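Local coordinates for oligopeptide-binding protein oppA (Lactococcus lactis, PDB 3DRF) that captures oligopeptides in a voluminous cavity, closing on them like a Venus fly-trap, as the receptor of the OppABCDF ABC transporter for peptide uptake, at residues A[241-246]-A[564-569]; A[63-68]-A[251-256]. All coordinates share one frame; numbering follows the deposited sequence.

Interaction 1. Residues A[241-246]-A[564-569]; sequences PYYWGE and TWSEIG
Ser566 reaches out from the short helix 564-567 and gives its hydroxyl hydrogen to the backbone carbonyl of Glu246, with Ser566 OG 2.7 Å from Glu246 O. The bond is bent at the acceptor, 140° at the oxygen, and the hydroxyl lies above the carbonyl plane, 38° out of it, instead of following a lone pair. With Ser566 OG anti to its own carbonyl carbon (chi1 -66°), the hydroxyl is placed within bonding distance of the loop carbonyl. This is the tight side: Ser566 is buried, and its CB also packs against Glu246, 4.0 Å from CB of that residue. Glu246 O meets the Tyr243 ring at its edge and in the ring plane, while Ser566 OG approaches the same ring obliquely, 4.2 Å from Tyr243 CE2. The contact thus pins the loop between strands 234-239 and 252-258, which are neighbours in a mixed sheet of this periplasmic-binding-protein-like fold, to a helical turn almost at the end of the modelled chain. On the loose side, Glu246 begins toward the helix at CB, but its chain bends at chi2 and carries the carboxylate away from Ser566, leaving this exposed residue to contribute only the base of its side chain and its backbone.

Interaction 2. Residues A[63-68]-A[251-256]; sequences SGPGGG and NSITYE
Pro65 presses its pyrrolidine ring into the angle between Ile253 and Tyr255, two residues whose CB atoms face it from the same side of strand 252-258. Starting at CB, the proline ring first meets the end of the isoleucine, with Pro65 CB 4.0 Å from Ile253 CD1. Its CG atom is shared: Pro65 CG lies 4.1 Å from Ile253 CD1 and 4.2 Å from Tyr255 CD2. At the far end, Pro65 CD meets, of the two strand residues, only the tyrosine, standing 4.2 Å from Tyr255 CE2, near the plane of the aromatic ring and at its edge. The two side chains cross at about a right angle, and the proline meets the rim of the aromatic ring, not its face. CG1 of Ile253 is anti to the carbonyl carbon (chi1 -57°), and the extended chi2 of 163° carries CD1 on to Pro65 CB and CG. The contact is wholly apolar and buried, while the phenol oxygen Tyr255 OH is hydrogen-bonded elsewhere, to Asn276 ND2. An alanine in place of Pro65 would probably leave the Tyr255 edge without its partner and open a gap beside Ile253 CD1, since CG and CD would be gone. Behind the proline, the backbone turns tightly on Ser63 O, which accepts from Gly66 N (3.0 Å) and Gly68 N, approaching from opposite faces of its plane. The loop following helix 57-62 lies over one side of the mixed sheet, where Pro65 also touches Phe224 of strand 224-230 and Tyr237 of strand 234-239, and where Ile253 and Tyr255 lean on Val37 of the adjacent parallel strand 34-40.

In the fold
From the N terminus, the chain runs through strand 34-40 and helix 57-62 into the loop 63-68, then travels 182 residues before strand 252-258 returns to it and closes interaction 2. Shortly before that strand, segment 241-246 opens the second and longer closure, completed only when helix 564-567 arrives after a further 317 residues. The two closures therefore cross rather than nest. Their centres lie 11 Å apart, and Trp565 joins them: its CE3 packs 3.7 Å from Ile253 CD1, and its NE1 lies against the Gly64-Pro65 peptide. Together they tie an early loop, the mixed sheet and the C-terminal helix into one region.

Interaction 1. Residues A[241-246]-A[564-569]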
loop_
_atom_site.group_PDB
_atom_site.type_symbol
_atom_site.label_atom_id
_atom_site.label_comp_id
_atom_site.label_asym_id
_atom_site.label_seq_id
_atom_site.Cartn_x
_atom_site.Cartn_y
_atom_site.Cartn_z
ATOM N N PRO A 241 -16.876 -24.542 1.951
ATOM C CA PRO A 241 -17.892 -25.296 1.206
ATOM C C PRO A 241 -19.004 -24.458 0.590
ATOM O O PRO A 241 -19.715 -24.873 -0.272
ATOM C CB PRO A 241 -18.485 -26.269 2.275
ATOM C CG PRO A 241 -18.275 -25.610 3.497
ATOM C CD PRO A 241 -16.937 -24.861 3.388
ATOM N N TYR A 242 -19.108 -23.231 1.067
ATOM C CA TYR A 242 -20.124 -22.276 0.547
ATOM C C TYR A 242 -19.650 -21.419 -0.628
ATOM O O TYR A 242 -20.415 -20.678 -1.157
ATOM C CB TYR A 242 -20.632 -21.383 1.698
ATOM C CG TYR A 242 -21.282 -22.176 2.840
ATOM C CD1 TYR A 242 -22.538 -22.771 2.684
ATOM C CD2 TYR A 242 -20.645 -22.300 4.072
ATOM C CE1 TYR A 242 -23.100 -23.507 3.688
ATOM C CE2 TYR A 242 -21.243 -23.002 5.099
ATOM C CZ TYR A 242 -22.471 -23.575 4.873
ATOM O OH TYR A 242 -23.093 -24.274 5.871
ATOM N N TYR A 243 -18.414 -21.568 -1.016
ATOM C CA TYR A 243 -17.858 -20.744 -2.127
ATOM C C TYR A 243 -18.619 -21.036 -3.401
ATOM O O TYR A 243 -18.876 -22.142 -3.723
ATOM C CB TYR A 243 -16.373 -21.121 -2.334
ATOM C CG TYR A 243 -15.665 -20.308 -3.414
ATOM C CD1 TYR A 243 -15.582 -18.896 -3.339
ATOM C CD2 TYR A 243 -15.084 -20.947 -4.508
ATOM C CE1 TYR A 243 -14.967 -18.174 -4.336
ATOM C CE2 TYR A 243 -14.467 -20.208 -5.521
ATOM C CZ TYR A 243 -14.421 -18.841 -5.419
ATOM O OH TYR A 243 -13.795 -18.120 -6.432
ATOM N N TRP A 244 -18.932 -19.990 -4.137
ATOM C CA TRP A 244 -19.780 -20.051 -5.328
ATOM C C TRP A 244 -19.050 -20.577 -6.561
ATOM O O TRP A 244 -19.636 -20.962 -7.491
ATOM C CB TRP A 244 -20.353 -18.627 -5.607
ATOM C CG TRP A 244 -19.236 -17.577 -5.798
ATOM C CD1 TRP A 244 -18.694 -16.825 -4.843
ATOM C CD2 TRP A 244 -18.475 -17.328 -6.996
ATOM N NE1 TRP A 244 -17.665 -16.094 -5.346
ATOM C CE2 TRP A 244 -17.498 -16.394 -6.670
ATOM C CE3 TRP A 244 -18.547 -17.801 -8.322
ATOM C CZ2 TRP A 244 -16.597 -15.902 -7.599
ATOM C CZ3 TRP A 244 -17.620 -17.338 -9.242
ATOM C CH2 TRP A 244 -16.661 -16.395 -8.878
ATOM N N GLY A 245 -17.745 -20.509 -6.528
ATOM C CA GLY A 245 -16.933 -20.659 -7.716
ATOM C C GLY A 245 -16.279 -21.997 -7.837
ATOM O O GLY A 245 -16.754 -22.970 -7.389
ATOM N N GLU A 246 -15.167 -21.986 -8.535
ATOM C CA GLU A 246 -14.438 -23.209 -8.817
ATOM C C GLU A 246 -13.940 -23.784 -7.480
ATOM O O GLU A 246 -13.299 -23.123 -6.746
ATOM C CB GLU A 246 -13.254 -22.890 -9.753
ATOM C CG GLU A 246 -13.675 -22.397 -11.138
ATOM C CD GLU A 246 -14.390 -23.469 -11.936
ATOM O OE1 GLU A 246 -13.844 -24.575 -11.983
ATOM O OE2 GLU A 246 -15.482 -23.189 -12.475
ATOM N N THR A 564 -6.354 -18.612 -9.179
ATOM C CA THR A 564 -5.135 -19.297 -8.763
ATOM C C THR A 564 -5.359 -20.254 -7.570
ATOM O O THR A 564 -4.892 -21.331 -7.594
ATOM C CB THR A 564 -4.039 -18.308 -8.455
ATOM O OG1 THR A 564 -3.805 -17.530 -9.636
ATOM C CG2 THR A 564 -2.725 -19.041 -8.149
ATOM N N TRP A 565 -6.012 -19.804 -6.510
ATOM C CA TRP A 565 -6.153 -20.662 -5.313
ATOM C C TRP A 565 -7.008 -21.908 -5.554
ATOM O O TRP A 565 -6.868 -22.854 -4.893
ATOM C CB TRP A 565 -6.696 -19.853 -4.111
ATOM C CG TRP A 565 -5.691 -18.784 -3.711
ATOM C CD1 TRP A 565 -5.835 -17.421 -3.830
ATOM C CD2 TRP A 565 -4.380 -18.996 -3.218
ATOM N NE1 TRP A 565 -4.729 -16.805 -3.398
ATOM C CE2 TRP A 565 -3.792 -17.731 -3.041
ATOM C CE3 TRP A 565 -3.637 -20.135 -2.871
ATOM C CZ2 TRP A 565 -2.512 -17.586 -2.547
ATOM C CZ3 TRP A 565 -2.377 -19.977 -2.373
ATOM C CH2 TRP A 565 -1.834 -18.720 -2.198
ATOM N N SER A 566 -7.892 -21.871 -6.522
ATOM C CA SER A 566 -8.646 -23.062 -6.935
ATOM C C SER A 566 -7.912 -23.945 -7.934
ATOM O O SER A 566 -8.251 -25.110 -8.075
ATOM C CB SER A 566 -9.985 -22.654 -7.528
ATOM O OG SER A 566 -10.795 -22.069 -6.541
ATOM N N GLU A 567 -6.942 -23.386 -8.629
ATOM C CA GLU A 567 -6.169 -24.104 -9.642
ATOM C C GLU A 567 -4.910 -24.774 -9.128
ATOM O O GLU A 567 -4.471 -25.714 -9.716
ATOM C CB GLU A 567 -5.815 -23.181 -10.816
ATOM C CG GLU A 567 -7.009 -22.812 -11.644
ATOM C CD GLU A 567 -6.761 -21.628 -12.554
ATOM O OE1 GLU A 567 -5.710 -20.979 -12.372
ATOM O OE2 GLU A 567 -7.664 -21.334 -13.378
ATOM N N ILE A 568 -4.329 -24.286 -8.051
ATOM C CA ILE A 568 -3.094 -24.848 -7.572
ATOM C C ILE A 568 -3.350 -26.266 -7.035
ATOM O O ILE A 568 -4.319 -26.556 -6.371
ATOM C CB ILE A 568 -2.449 -23.994 -6.481
ATOM C CG1 ILE A 568 -1.901 -22.676 -7.007
ATOM C CG2 ILE A 568 -1.333 -24.781 -5.788
ATOM C CD1 ILE A 568 -1.535 -21.714 -5.890
ATOM N N GLY A 569 -2.402 -27.120 -7.350
ATOM C CA GLY A 569 -2.370 -28.473 -6.866
ATOM C C GLY A 569 -0.961 -28.974 -6.766
ATOM O O GLY A 569 -0.025 -28.235 -7.005
#

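Interaction 2. Residues A[63-68]-A[251-256]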
loop_
_atom_site.group_PDB
_atom_site.type_symbol
_atom_site.label_atom_id
_atom_site.label_comp_id
_atom_site.label_asym_id
_atom_site.label_seq_id
_atom_site.Cartn_x
_atom_site.Cartn_y
_atom_site.Cartn_z
ATOM N N SER A 63 -3.951 -13.198 3.363
ATOM C CA SER A 63 -5.399 -13.364 3.257
ATOM C C SER A 63 -5.879 -13.900 1.897
ATOM O O SER A 63 -7.019 -14.160 1.742
ATOM C CB SER A 63 -6.136 -12.036 3.563
ATOM O OG SER A 63 -6.045 -11.120 2.469
ATOM N N GLY A 64 -4.964 -14.046 0.939
ATOM C CA GLY A 64 -5.335 -14.388 -0.425
ATOM C C GLY A 64 -6.268 -15.607 -0.579
ATOM O O GLY A 64 -7.288 -15.527 -1.182
ATOM N N PRO A 65 -5.861 -16.741 0.007
ATOM C CA PRO A 65 -6.703 -17.945 -0.116
ATOM C C PRO A 65 -8.127 -17.775 0.471
ATOM O O PRO A 65 -9.051 -18.402 0.049
ATOM C CB PRO A 65 -5.902 -19.030 0.646
ATOM C CG PRO A 65 -4.482 -18.607 0.544
ATOM C CD PRO A 65 -4.565 -17.050 0.660
ATOM N N GLY A 66 -8.273 -16.857 1.415
ATOM C CA GLY A 66 -9.584 -16.567 1.999
ATOM C C GLY A 66 -10.405 -15.509 1.260
ATOM O O GLY A 66 -11.485 -15.194 1.709
ATOM N N GLY A 67 -9.913 -15.032 0.115
ATOM C CA GLY A 67 -10.623 -14.038 -0.668
ATOM C C GLY A 67 -9.915 -12.686 -0.700
ATOM O O GLY A 67 -10.423 -11.797 -1.291
ATOM N N GLY A 68 -8.743 -12.556 -0.108
ATOM C CA GLY A 68 -8.000 -11.282 -0.159
ATOM C C GLY A 68 -8.713 -10.116 0.536
ATOM O O GLY A 68 -8.839 -9.063 0.002
ATOM N N ASN A 251 -6.552 -29.977 -0.407
ATOM C CA ASN A 251 -7.146 -30.227 0.892
ATOM C C ASN A 251 -6.878 -29.123 1.900
ATOM O O ASN A 251 -7.738 -28.836 2.671
ATOM C CB ASN A 251 -6.655 -31.587 1.432
ATOM C CG ASN A 251 -7.302 -31.975 2.752
ATOM O OD1 ASN A 251 -8.476 -32.177 2.828
ATOM N ND2 ASN A 251 -6.523 -32.016 3.759
ATOM N N SER A 252 -5.680 -28.539 1.915
ATOM C CA SER A 252 -5.408 -27.472 2.883
ATOM C C SER A 252 -4.264 -26.614 2.378
ATOM O O SER A 252 -3.540 -27.008 1.517
ATOM C CB SER A 252 -5.081 -28.025 4.261
ATOM O OG SER A 252 -3.762 -28.539 4.310
ATOM N N ILE A 253 -4.157 -25.438 2.964
ATOM C CA ILE A 253 -3.008 -24.550 2.819
ATOM C C ILE A 253 -2.604 -24.002 4.168
ATOM O O ILE A 253 -3.446 -23.501 4.838
ATOM C CB ILE A 253 -3.319 -23.318 1.885
ATOM C CG1 ILE A 253 -3.791 -23.757 0.506
ATOM C CG2 ILE A 253 -2.041 -22.380 1.789
ATOM C CD1 ILE A 253 -4.507 -22.640 -0.343
ATOM N N THR A 254 -1.337 -24.079 4.539
ATOM C CA THR A 254 -0.854 -23.389 5.725
ATOM C C THR A 254 -0.096 -22.147 5.207
ATOM O O THR A 254 0.599 -22.184 4.198
ATOM C CB THR A 254 0.017 -24.305 6.591
ATOM O OG1 THR A 254 1.169 -24.706 5.832
ATOM C CG2 THR A 254 -0.812 -25.504 7.003
ATOM N N TYR A 255 -0.281 -21.039 5.880
ATOM C CA TYR A 255 0.355 -19.782 5.457
ATOM C C TYR A 255 0.990 -19.169 6.702
ATOM O O TYR A 255 0.295 -18.896 7.633
ATOM C CB TYR A 255 -0.680 -18.838 4.809
ATOM C CG TYR A 255 -0.170 -17.968 3.650
ATOM C CD1 TYR A 255 1.063 -17.376 3.673
ATOM C CD2 TYR A 255 -0.936 -17.759 2.559
ATOM C CE1 TYR A 255 1.496 -16.583 2.632
ATOM C CE2 TYR A 255 -0.501 -16.976 1.511
ATOM C CZ TYR A 255 0.721 -16.407 1.561
ATOM O OH TYR A 255 1.173 -15.669 0.508
ATOM N N GLU A 256 2.316 -19.023 6.694
ATOM C CA GLU A 256 3.097 -18.662 7.872
ATOM C C GLU A 256 3.990 -17.468 7.602
ATOM O O GLU A 256 4.479 -17.357 6.513
ATOM C CB GLU A 256 3.987 -19.868 8.350
ATOM C CG GLU A 256 3.239 -21.163 8.638
ATOM C CD GLU A 256 4.138 -22.220 9.252
ATOM O OE1 GLU A 256 5.353 -22.150 9.234
ATOM O OE2 GLU A 256 3.531 -23.131 9.761
#